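Local coordinates for ribokinase, putative (Burkholderia thailandensis, PDB 3B1N), which probably phosphorylates nucleosides, as a nucleoside kinase of the ribokinase (PfkB) family that binds ADP and the nucleoside analogue mizoribine, at residues R65-L70 and N128-A133. Numbering follows the deposited sequence.
Sequences RMMGTL and NHAGEA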
ATOM      1  N   ARG B  65      12.346   5.594  27.261  1.00 11.51           N
ATOM      2  CA  ARG B  65      12.200   4.188  27.638  1.00 12.54           C
ATOM      3  C   ARG B  65      11.080   3.564  26.805  1.00 10.76           C
ATOM      4  O   ARG B  65       9.905   3.737  27.129  1.00 11.72           O
ATOM      5  CB  ARG B  65      11.886   4.033  29.153  1.00 14.05           C
ATOM      6  CG  ARG B  65      12.866   4.816  30.078  1.00 16.63           C
ATOM      7  CD  ARG B  65      14.220   4.180  30.120  1.00 19.12           C
ATOM      8  NE  ARG B  65      15.113   4.984  30.992  1.00 22.69           N
ATOM      9  CZ  ARG B  65      15.166   4.909  32.323  1.00 27.93           C
ATOM     10  NH1 ARG B  65      14.436   4.035  33.011  1.00 31.29           N
ATOM     11  NH2 ARG B  65      15.990   5.721  32.985  1.00 29.03           N
ATOM     12  N   MET B  66      11.464   2.866  25.729  1.00 10.88           N
ATOM     13  CA  MET B  66      10.457   2.189  24.872  1.00 11.26           C
ATOM     14  C   MET B  66       9.800   1.045  25.623  1.00 10.92           C
ATOM     15  O   MET B  66      10.512   0.259  26.256  1.00 12.99           O
ATOM     16  CB  MET B  66      11.114   1.608  23.630  1.00 12.54           C
ATOM     17  CG  MET B  66      11.726   2.677  22.709  1.00 12.54           C
ATOM     18  SD  MET B  66      12.813   1.999  21.411  1.00 16.34           S
ATOM     19  CE  MET B  66      11.789   0.743  20.823  1.00 12.37           C
ATOM     20  N   MET B  67       8.471   0.993  25.512  1.00  9.64           N
ATOM     21  CA  MET B  67       7.713  -0.135  26.056  1.00  9.98           C
ATOM     22  C   MET B  67       6.936  -0.739  24.913  1.00  9.87           C
ATOM     23  O   MET B  67       6.032  -0.090  24.360  1.00 12.80           O
ATOM     24  CB  MET B  67       6.775   0.336  27.144  1.00 11.15           C
ATOM     25  CG  MET B  67       5.924  -0.842  27.707  1.00 11.90           C
ATOM     26  SD  MET B  67       4.951  -0.417  29.192  1.00 13.99           S
ATOM     27  CE  MET B  67       6.179  -0.758  30.456  1.00 14.19           C
ATOM     28  N   GLY B  68       7.310  -1.956  24.575  1.00 10.34           N
ATOM     29  CA  GLY B  68       6.663  -2.655  23.447  1.00 10.20           C
ATOM     30  C   GLY B  68       7.166  -4.066  23.362  1.00 10.90           C
ATOM     31  O   GLY B  68       8.100  -4.469  24.104  1.00 11.25           O
ATOM     32  N   THR B  69       6.576  -4.836  22.440  1.00 10.83           N
ATOM     33  CA  THR B  69       6.978  -6.219  22.242  1.00 11.76           C
ATOM     34  C   THR B  69       7.589  -6.450  20.856  1.00 11.10           C
ATOM     35  O   THR B  69       7.100  -5.878  19.858  1.00 13.66           O
ATOM     36  CB  THR B  69       5.736  -7.162  22.424  1.00 12.05           C
ATOM     37  OG1 THR B  69       4.613  -6.591  21.742  1.00 13.55           O
ATOM     38  CG2 THR B  69       5.364  -7.241  23.896  1.00 13.56           C
ATOM     39  N   LEU B  70       8.656  -7.249  20.835  1.00  9.37           N
ATOM     40  CA  LEU B  70       9.346  -7.740  19.621  1.00 10.57           C
ATOM     41  C   LEU B  70       9.260  -9.270  19.562  1.00 10.63           C
ATOM     42  O   LEU B  70       8.903  -9.919  20.567  1.00 12.34           O
ATOM     43  CB  LEU B  70      10.830  -7.349  19.607  1.00 10.39           C
ATOM     44  CG  LEU B  70      11.058  -5.870  19.263  1.00  9.30           C
ATOM     45  CD1 LEU B  70      12.554  -5.576  19.613  1.00 11.26           C
ATOM     46  CD2 LEU B  70      10.764  -5.634  17.782  1.00 11.35           C
ATOM     47  N   ASN B 128       3.167  -6.050  28.785  1.00 14.12           N
ATOM     48  CA  ASN B 128       3.868  -4.991  29.549  1.00 14.69           C
ATOM     49  C   ASN B 128       2.840  -4.071  30.189  1.00 13.92           C
ATOM     50  O   ASN B 128       1.847  -3.654  29.570  1.00 13.20           O
ATOM     51  CB  ASN B 128       4.718  -4.109  28.612  1.00 14.79           C
ATOM     52  CG  ASN B 128       6.007  -4.771  28.111  1.00 19.77           C
ATOM     53  OD1 ASN B 128       6.386  -4.591  26.922  1.00 19.48           O
ATOM     54  ND2 ASN B 128       6.730  -5.460  28.987  1.00 19.22           N
ATOM     55  N   HIS B 129       3.099  -3.689  31.426  1.00 15.51           N
ATOM     56  CA  HIS B 129       2.162  -2.837  32.143  1.00 14.55           C
ATOM     57  C   HIS B 129       2.788  -1.500  32.465  1.00 16.20           C
ATOM     58  O   HIS B 129       3.770  -1.433  33.190  1.00 16.36           O
ATOM     59  CB  HIS B 129       1.666  -3.560  33.409  1.00 17.25           C
ATOM     60  CG  HIS B 129       0.724  -4.682  33.095  1.00 17.23           C
ATOM     61  ND1 HIS B 129      -0.642  -4.559  33.220  1.00 25.87           N
ATOM     62  CD2 HIS B 129       0.943  -5.887  32.524  1.00 21.64           C
ATOM     63  CE1 HIS B 129      -1.218  -5.684  32.830  1.00 26.13           C
ATOM     64  NE2 HIS B 129      -0.276  -6.502  32.401  1.00 21.87           N
ATOM     65  N   ALA B 130       2.227  -0.437  31.891  1.00 16.41           N
ATOM     66  CA  ALA B 130       2.841   0.903  31.988  1.00 16.58           C
ATOM     67  C   ALA B 130       2.833   1.456  33.407  1.00 18.34           C
ATOM     68  O   ALA B 130       3.738   2.220  33.775  1.00 19.24           O
ATOM     69  CB  ALA B 130       2.124   1.861  31.029  1.00 17.15           C
ATOM     70  N   GLY B 131       1.839   1.032  34.197  1.00 18.76           N
ATOM     71  CA  GLY B 131       1.673   1.550  35.576  1.00 20.95           C
ATOM     72  C   GLY B 131       2.741   0.956  36.483  1.00 21.48           C
ATOM     73  O   GLY B 131       2.942   1.399  37.630  1.00 22.75           O
ATOM     74  N   GLU B 132       3.456  -0.030  35.976  1.00 20.38           N
ATOM     75  CA  GLU B 132       4.555  -0.616  36.754  1.00 21.12           C
ATOM     76  C   GLU B 132       5.949  -0.069  36.453  1.00 21.47           C
ATOM     77  O   GLU B 132       6.940  -0.457  37.095  1.00 22.52           O
ATOM     78  CB  GLU B 132       4.531  -2.147  36.627  1.00 20.98           C
ATOM     79  CG  GLU B 132       3.291  -2.784  37.207  1.00 23.66           C
ATOM     80  CD  GLU B 132       3.091  -4.262  36.772  1.00 24.53           C
ATOM     81  OE1 GLU B 132       4.031  -4.885  36.230  1.00 27.39           O
ATOM     82  OE2 GLU B 132       1.955  -4.747  36.940  1.00 31.56           O
ATOM     83  N   ALA B 133       6.056   0.818  35.465  1.00 21.11           N
ATOM     84  CA  ALA B 133       7.362   1.360  35.112  1.00 22.69           C
ATOM     85  C   ALA B 133       7.728   2.382  36.152  1.00 24.66           C
ATOM     86  O   ALA B 133       6.882   3.176  36.510  1.00 25.04           O
ATOM     87  CB  ALA B 133       7.313   2.035  33.723  1.00 22.20           C
TER
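Gly68 on strand 64-71 comes nearest to Asn128, 7.1 Å between CA atoms, where the loop linking strands 113-118 and 138-141 passes over one face of the large mixed sheet of this ribokinase-type, Rossmann-like fold, before a short 3-10 turn at 130-132. Met67 carries the contact. With CG anti to its backbone N (chi1 178°) and SD likewise extended from CB (chi2 171°), its side chain reaches out from the strand and runs antiparallel alongside that of Asn128, which comes from the loop. CG lies 3.6 Å from Asn128 CB, and SD is 3.7 Å from Ala130 CA. The chain then bends at chi3 (-87°), which places CE 3.7 Å from His129 O, a carbonyl bonded within the turn to Glu132 N, and 4.4 Å from Ala133 CB. Leu4 on the adjoining strand 3-6 and His152 on helix 146-158 also touch both Met67 and Ala130. Glu155 of the same helix accepts hydrogen bonds from His129 ND1 and Gly131 N. Thr69, next along the strand from Gly68, has its OG1 hydrogen-bonded to Ala121 O.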